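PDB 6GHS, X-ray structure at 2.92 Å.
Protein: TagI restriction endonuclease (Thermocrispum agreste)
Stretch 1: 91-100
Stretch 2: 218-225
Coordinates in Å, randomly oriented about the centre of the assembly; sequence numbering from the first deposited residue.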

ATOM      1  N   ASN A  91     -13.861 -19.064  -0.358  1.00 27.96           N
ATOM      2  CA  ASN A  91     -12.409 -18.962  -0.345  1.00 28.43           C
ATOM      3  C   ASN A  91     -11.926 -17.996  -1.408  1.00 27.13           C
ATOM      4  O   ASN A  91     -11.093 -17.137  -1.137  1.00 26.63           O
ATOM      5  CB  ASN A  91     -11.749 -20.316  -0.564  1.00 29.49           C
ATOM      6  CG  ASN A  91     -12.035 -21.291   0.551  1.00 29.75           C
ATOM      7  OD1 ASN A  91     -12.516 -20.906   1.616  1.00 30.47           O
ATOM      8  ND2 ASN A  91     -11.744 -22.566   0.307  1.00 29.65           N
ATOM      9  N   ALA A  92     -12.459 -18.135  -2.613  1.00 26.79           N
ATOM     10  CA  ALA A  92     -12.052 -17.276  -3.719  1.00 26.97           C
ATOM     11  C   ALA A  92     -12.423 -15.845  -3.427  1.00 26.90           C
ATOM     12  O   ALA A  92     -11.606 -14.956  -3.597  1.00 26.99           O
ATOM     13  CB  ALA A  92     -12.679 -17.726  -5.025  1.00 26.79           C
ATOM     14  N   GLY A  93     -13.646 -15.634  -2.951  1.00 27.79           N
ATOM     15  CA  GLY A  93     -14.148 -14.296  -2.651  1.00 28.20           C
ATOM     16  C   GLY A  93     -13.284 -13.586  -1.633  1.00 28.60           C
ATOM     17  O   GLY A  93     -13.026 -12.387  -1.754  1.00 28.88           O
ATOM     18  N   LEU A  94     -12.821 -14.335  -0.642  1.00 28.63           N
ATOM     19  CA  LEU A  94     -11.942 -13.773   0.366  1.00 29.63           C
ATOM     20  C   LEU A  94     -10.588 -13.313  -0.188  1.00 29.51           C
ATOM     21  O   LEU A  94     -10.031 -12.340   0.306  1.00 30.89           O
ATOM     22  CB  LEU A  94     -11.716 -14.762   1.509  1.00 30.02           C
ATOM     23  CG  LEU A  94     -12.639 -14.634   2.710  1.00 29.44           C
ATOM     24  CD1 LEU A  94     -12.368 -15.799   3.640  1.00 29.57           C
ATOM     25  CD2 LEU A  94     -12.420 -13.313   3.434  1.00 29.22           C
ATOM     26  N   VAL A  95     -10.054 -14.005  -1.185  1.00 28.90           N
ATOM     27  CA  VAL A  95      -8.802 -13.571  -1.810  1.00 29.73           C
ATOM     28  C   VAL A  95      -9.064 -12.332  -2.652  1.00 29.54           C
ATOM     29  O   VAL A  95      -8.262 -11.404  -2.675  1.00 30.52           O
ATOM     30  CB  VAL A  95      -8.176 -14.651  -2.718  1.00 30.68           C
ATOM     31  CG1 VAL A  95      -6.910 -14.116  -3.388  1.00 30.25           C
ATOM     32  CG2 VAL A  95      -7.868 -15.918  -1.921  1.00 31.53           C
ATOM     33  N   ARG A  96     -10.185 -12.343  -3.358  1.00 29.02           N
ATOM     34  CA  ARG A  96     -10.586 -11.223  -4.179  1.00 29.07           C
ATOM     35  C   ARG A  96     -10.841  -9.993  -3.311  1.00 28.90           C
ATOM     36  O   ARG A  96     -10.620  -8.891  -3.757  1.00 29.23           O
ATOM     37  CB  ARG A  96     -11.820 -11.610  -5.000  1.00 29.89           C
ATOM     38  CG  ARG A  96     -12.416 -10.544  -5.896  1.00 30.97           C
ATOM     39  CD  ARG A  96     -11.416  -9.955  -6.870  1.00 32.62           C
ATOM     40  NE  ARG A  96     -10.856 -10.919  -7.816  1.00 33.92           N
ATOM     41  CZ  ARG A  96      -9.818 -10.665  -8.622  1.00 36.17           C
ATOM     42  NH1 ARG A  96      -9.203  -9.476  -8.602  1.00 37.88           N
ATOM     43  NH2 ARG A  96      -9.374 -11.607  -9.456  1.00 36.59           N
ATOM     44  N   SER A  97     -11.292 -10.177  -2.074  1.00 29.11           N
ATOM     45  CA  SER A  97     -11.409  -9.052  -1.139  1.00 29.77           C
ATOM     46  C   SER A  97     -10.050  -8.481  -0.783  1.00 29.47           C
ATOM     47  O   SER A  97      -9.875  -7.266  -0.748  1.00 30.05           O
ATOM     48  CB  SER A  97     -12.148  -9.454   0.144  1.00 30.64           C
ATOM     49  OG  SER A  97     -13.549  -9.372  -0.042  1.00 31.47           O
ATOM     50  N   GLN A  98      -9.105  -9.372  -0.505  1.00 29.72           N
ATOM     51  CA  GLN A  98      -7.725  -9.009  -0.209  1.00 29.58           C
ATOM     52  C   GLN A  98      -7.131  -8.189  -1.357  1.00 29.61           C
ATOM     53  O   GLN A  98      -6.583  -7.113  -1.131  1.00 29.86           O
ATOM     54  CB  GLN A  98      -6.898 -10.276   0.019  1.00 29.95           C
ATOM     55  CG  GLN A  98      -5.471 -10.049   0.498  1.00 30.66           C
ATOM     56  CD  GLN A  98      -4.457 -10.952  -0.199  1.00 30.16           C
ATOM     57  OE1 GLN A  98      -4.368 -12.151   0.084  1.00 29.31           O
ATOM     58  NE2 GLN A  98      -3.681 -10.370  -1.107  1.00 30.01           N
ATOM     59  N   LEU A  99      -7.275  -8.675  -2.586  1.00 29.33           N
ATOM     60  CA  LEU A  99      -6.700  -7.993  -3.747  1.00 30.36           C
ATOM     61  C   LEU A  99      -7.343  -6.639  -4.086  1.00 31.75           C
ATOM     62  O   LEU A  99      -6.631  -5.677  -4.394  1.00 33.22           O
ATOM     63  CB  LEU A  99      -6.762  -8.885  -4.980  1.00 30.08           C
ATOM     64  CG  LEU A  99      -5.962 -10.185  -4.909  1.00 31.04           C
ATOM     65  CD1 LEU A  99      -6.141 -10.940  -6.223  1.00 31.73           C
ATOM     66  CD2 LEU A  99      -4.484  -9.973  -4.599  1.00 30.44           C
ATOM     67  N   GLU A 100      -8.673  -6.563  -4.054  1.00 32.11           N
ATOM     68  CA  GLU A 100      -9.380  -5.302  -4.308  1.00 31.79           C
ATOM     69  C   GLU A 100      -9.379  -4.381  -3.099  1.00 32.40           C
ATOM     70  O   GLU A 100      -9.828  -3.231  -3.217  1.00 33.21           O
ATOM     71  CB  GLU A 100     -10.833  -5.550  -4.701  1.00 32.06           C
ATOM     72  CG  GLU A 100     -11.038  -6.421  -5.923  1.00 32.05           C
ATOM     73  CD  GLU A 100     -10.305  -5.909  -7.120  1.00 31.81           C
ATOM     74  OE1 GLU A 100     -10.378  -4.686  -7.366  1.00 30.81           O
ATOM     75  OE2 GLU A 100      -9.654  -6.738  -7.784  1.00 32.40           O
TER
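Stretch 2, residues 218-225: EVDVGPYS

How does the second stretch run over the helix? Residues 91-100 are helical, part of a helix that begins earlier in the chain, and residues 218-225 pack on one flank of it, with touching residues at least 120 positions apart in sequence. After Glu218 the second stretch makes a tight turn, in which Val219 N donates to Gly222 O at 2.8 Å and Gly222 N returns a weak bond to Val219 O at 3.2 Å. It then extends through the short strand Pro223-Tyr224. The backbones come nearest at Ala92 and Val221, whose CA atoms are 6.2 Å apart, and again at Leu99 and Tyr224, with CA atoms 7.3 Å apart. From Val221 to Tyr224 the chain therefore progresses in the same sense as the helix, from Ala92 toward Leu99.

What is the main bump, and what hollow receives it? Val221 points toward the helix and has more surface covered than any other residue of its stretch. It settles among Ala92, Val95 and Leu99, residues spaced three and four apart and so brought onto one side of the helix. At Ala92, where the side chain is a single methyl, the valine comes close to the backbone: Val221 CG2 lies 3.8 Å from Ala92 CB and equally 3.8 Å from Ala92 O. The other methyl, Val221 CG1, is 3.5 Å from Val95 CG1 and 3.8 Å from Leu99 CD1. The two branches thus fit different parts of the hollow. Beside it, Asp220 OD1 approaches Val95 CG1 at 4.0 Å while accepting a weak hydrogen bond from Val221 N at 2.8 Å.

Where does the helix supply the bump instead? Leu99 points toward the second stretch and reaches between residues of the turn and the strand. Its CD1 is 3.6 Å from Val219 CG2, so this one methyl meets both Val219 and Val221. Nearer the backbone, Leu99 CB packs at 3.9 Å from Tyr224 CD1, and Leu99 O lies 3.8 Å from Tyr224 CE1, near the plane of the ring and at its edge. The tyrosine starts out sideways, but its chi1 of 175° carries the ring nearer the helix.

What holds the strand beside this apolar packing? Arg96 also leaves its helix sideways, then bends at chi2 and chi3, both p, so that its guanidinium meets the strand edge-on. NH2 and NH1 of Arg96 both donate to Pro223 O, at 2.8 and 3.1 Å, and the flank of the proline ring touches the same group, with Pro223 CD 3.7 Å from Arg96 NH2. Gly222, whose backbone angles call for glycine, adds little surface here, its C atom 4.0 Å from Arg96 NH2. On the helix side, Arg96 NH1 forms a 2.9 Å salt bridge with Glu100 OE2, one turn on. Water 1 extends the link, donating to Glu100 OE2 at 2.8 Å and accepting from Ser225 N at 2.7 Å.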

ATOM      1  N   GLU A 218      -1.660 -12.212 -13.560  1.00 35.18           N
ATOM      2  CA  GLU A 218      -2.397 -13.392 -13.136  1.00 36.60           C
ATOM      3  C   GLU A 218      -1.850 -13.837 -11.789  1.00 32.05           C
ATOM      4  O   GLU A 218      -0.656 -14.066 -11.653  1.00 30.94           O
ATOM      5  CB  GLU A 218      -2.276 -14.519 -14.178  1.00 44.03           C
ATOM      6  CG  GLU A 218      -3.293 -14.471 -15.334  1.00 51.89           C
ATOM      7  CD  GLU A 218      -4.701 -14.965 -14.949  1.00 61.70           C
ATOM      8  OE1 GLU A 218      -4.827 -15.919 -14.128  1.00 69.37           O
ATOM      9  OE2 GLU A 218      -5.699 -14.403 -15.475  1.00 64.71           O
ATOM     10  N   VAL A 219      -2.724 -13.942 -10.797  1.00 29.43           N
ATOM     11  CA  VAL A 219      -2.381 -14.542  -9.503  1.00 29.18           C
ATOM     12  C   VAL A 219      -3.217 -15.820  -9.289  1.00 28.08           C
ATOM     13  O   VAL A 219      -3.950 -16.254 -10.208  1.00 27.85           O
ATOM     14  CB  VAL A 219      -2.510 -13.520  -8.337  1.00 29.86           C
ATOM     15  CG1 VAL A 219      -1.593 -12.334  -8.567  1.00 29.84           C
ATOM     16  CG2 VAL A 219      -3.936 -13.026  -8.144  1.00 29.91           C
ATOM     17  N   ASP A 220      -3.092 -16.428  -8.104  1.00 26.91           N
ATOM     18  CA  ASP A 220      -3.732 -17.723  -7.825  1.00 27.37           C
ATOM     19  C   ASP A 220      -5.222 -17.728  -8.076  1.00 27.41           C
ATOM     20  O   ASP A 220      -5.724 -18.615  -8.740  1.00 28.36           O
ATOM     21  CB  ASP A 220      -3.411 -18.275  -6.417  1.00 27.55           C
ATOM     22  CG  ASP A 220      -3.799 -17.330  -5.274  1.00 27.57           C
ATOM     23  OD1 ASP A 220      -4.164 -16.170  -5.513  1.00 28.04           O
ATOM     24  OD2 ASP A 220      -3.720 -17.762  -4.111  1.00 27.59           O
ATOM     25  N   VAL A 221      -5.919 -16.721  -7.580  1.00 27.93           N
ATOM     26  CA  VAL A 221      -7.365 -16.673  -7.727  1.00 29.51           C
ATOM     27  C   VAL A 221      -7.841 -16.186  -9.096  1.00 28.93           C
ATOM     28  O   VAL A 221      -8.968 -16.475  -9.481  1.00 29.49           O
ATOM     29  CB  VAL A 221      -8.023 -15.851  -6.590  1.00 31.26           C
ATOM     30  CG1 VAL A 221      -7.807 -14.353  -6.760  1.00 31.46           C
ATOM     31  CG2 VAL A 221      -9.513 -16.154  -6.497  1.00 32.84           C
ATOM     32  N   GLY A 222      -7.007 -15.449  -9.823  1.00 28.92           N
ATOM     33  CA  GLY A 222      -7.430 -14.882 -11.095  1.00 29.80           C
ATOM     34  C   GLY A 222      -6.653 -13.646 -11.479  1.00 30.84           C
ATOM     35  O   GLY A 222      -5.521 -13.516 -11.045  1.00 31.36           O
ATOM     36  N   PRO A 223      -7.255 -12.736 -12.298  1.00 33.09           N
ATOM     37  CA  PRO A 223      -6.596 -11.508 -12.782  1.00 32.46           C
ATOM     38  C   PRO A 223      -6.483 -10.435 -11.720  1.00 31.65           C
ATOM     39  O   PRO A 223      -7.315 -10.387 -10.818  1.00 32.64           O
ATOM     40  CB  PRO A 223      -7.535 -10.997 -13.888  1.00 33.63           C
ATOM     41  CG  PRO A 223      -8.557 -12.060 -14.103  1.00 34.95           C
ATOM     42  CD  PRO A 223      -8.634 -12.823 -12.822  1.00 34.65           C
ATOM     43  N   TYR A 224      -5.485  -9.567 -11.863  1.00 30.21           N
ATOM     44  CA  TYR A 224      -5.202  -8.523 -10.890  1.00 29.90           C
ATOM     45  C   TYR A 224      -4.781  -7.204 -11.549  1.00 30.79           C
ATOM     46  O   TYR A 224      -3.955  -7.190 -12.454  1.00 32.51           O
ATOM     47  CB  TYR A 224      -4.081  -8.975  -9.957  1.00 29.54           C
ATOM     48  CG  TYR A 224      -3.679  -7.878  -9.014  1.00 29.56           C
ATOM     49  CD1 TYR A 224      -4.428  -7.617  -7.879  1.00 29.51           C
ATOM     50  CD2 TYR A 224      -2.595  -7.057  -9.285  1.00 29.29           C
ATOM     51  CE1 TYR A 224      -4.090  -6.593  -7.014  1.00 29.26           C
ATOM     52  CE2 TYR A 224      -2.262  -6.028  -8.427  1.00 29.25           C
ATOM     53  CZ  TYR A 224      -3.013  -5.808  -7.293  1.00 28.84           C
ATOM     54  OH  TYR A 224      -2.698  -4.797  -6.444  1.00 28.44           O
ATOM     55  N   SER A 225      -5.307  -6.088 -11.061  1.00 30.66           N
ATOM     56  CA  SER A 225      -4.872  -4.780 -11.538  1.00 30.40           C
ATOM     57  C   SER A 225      -5.106  -3.725 -10.469  1.00 31.32           C
ATOM     58  O   SER A 225      -5.591  -4.034  -9.376  1.00 32.38           O
ATOM     59  CB  SER A 225      -5.595  -4.417 -12.839  1.00 30.27           C
ATOM     60  OG  SER A 225      -6.974  -4.162 -12.627  1.00 30.45           O
TER
HETATM   61  O   HOH W   1      -7.566  -6.717  -9.659  1.00 28.59           O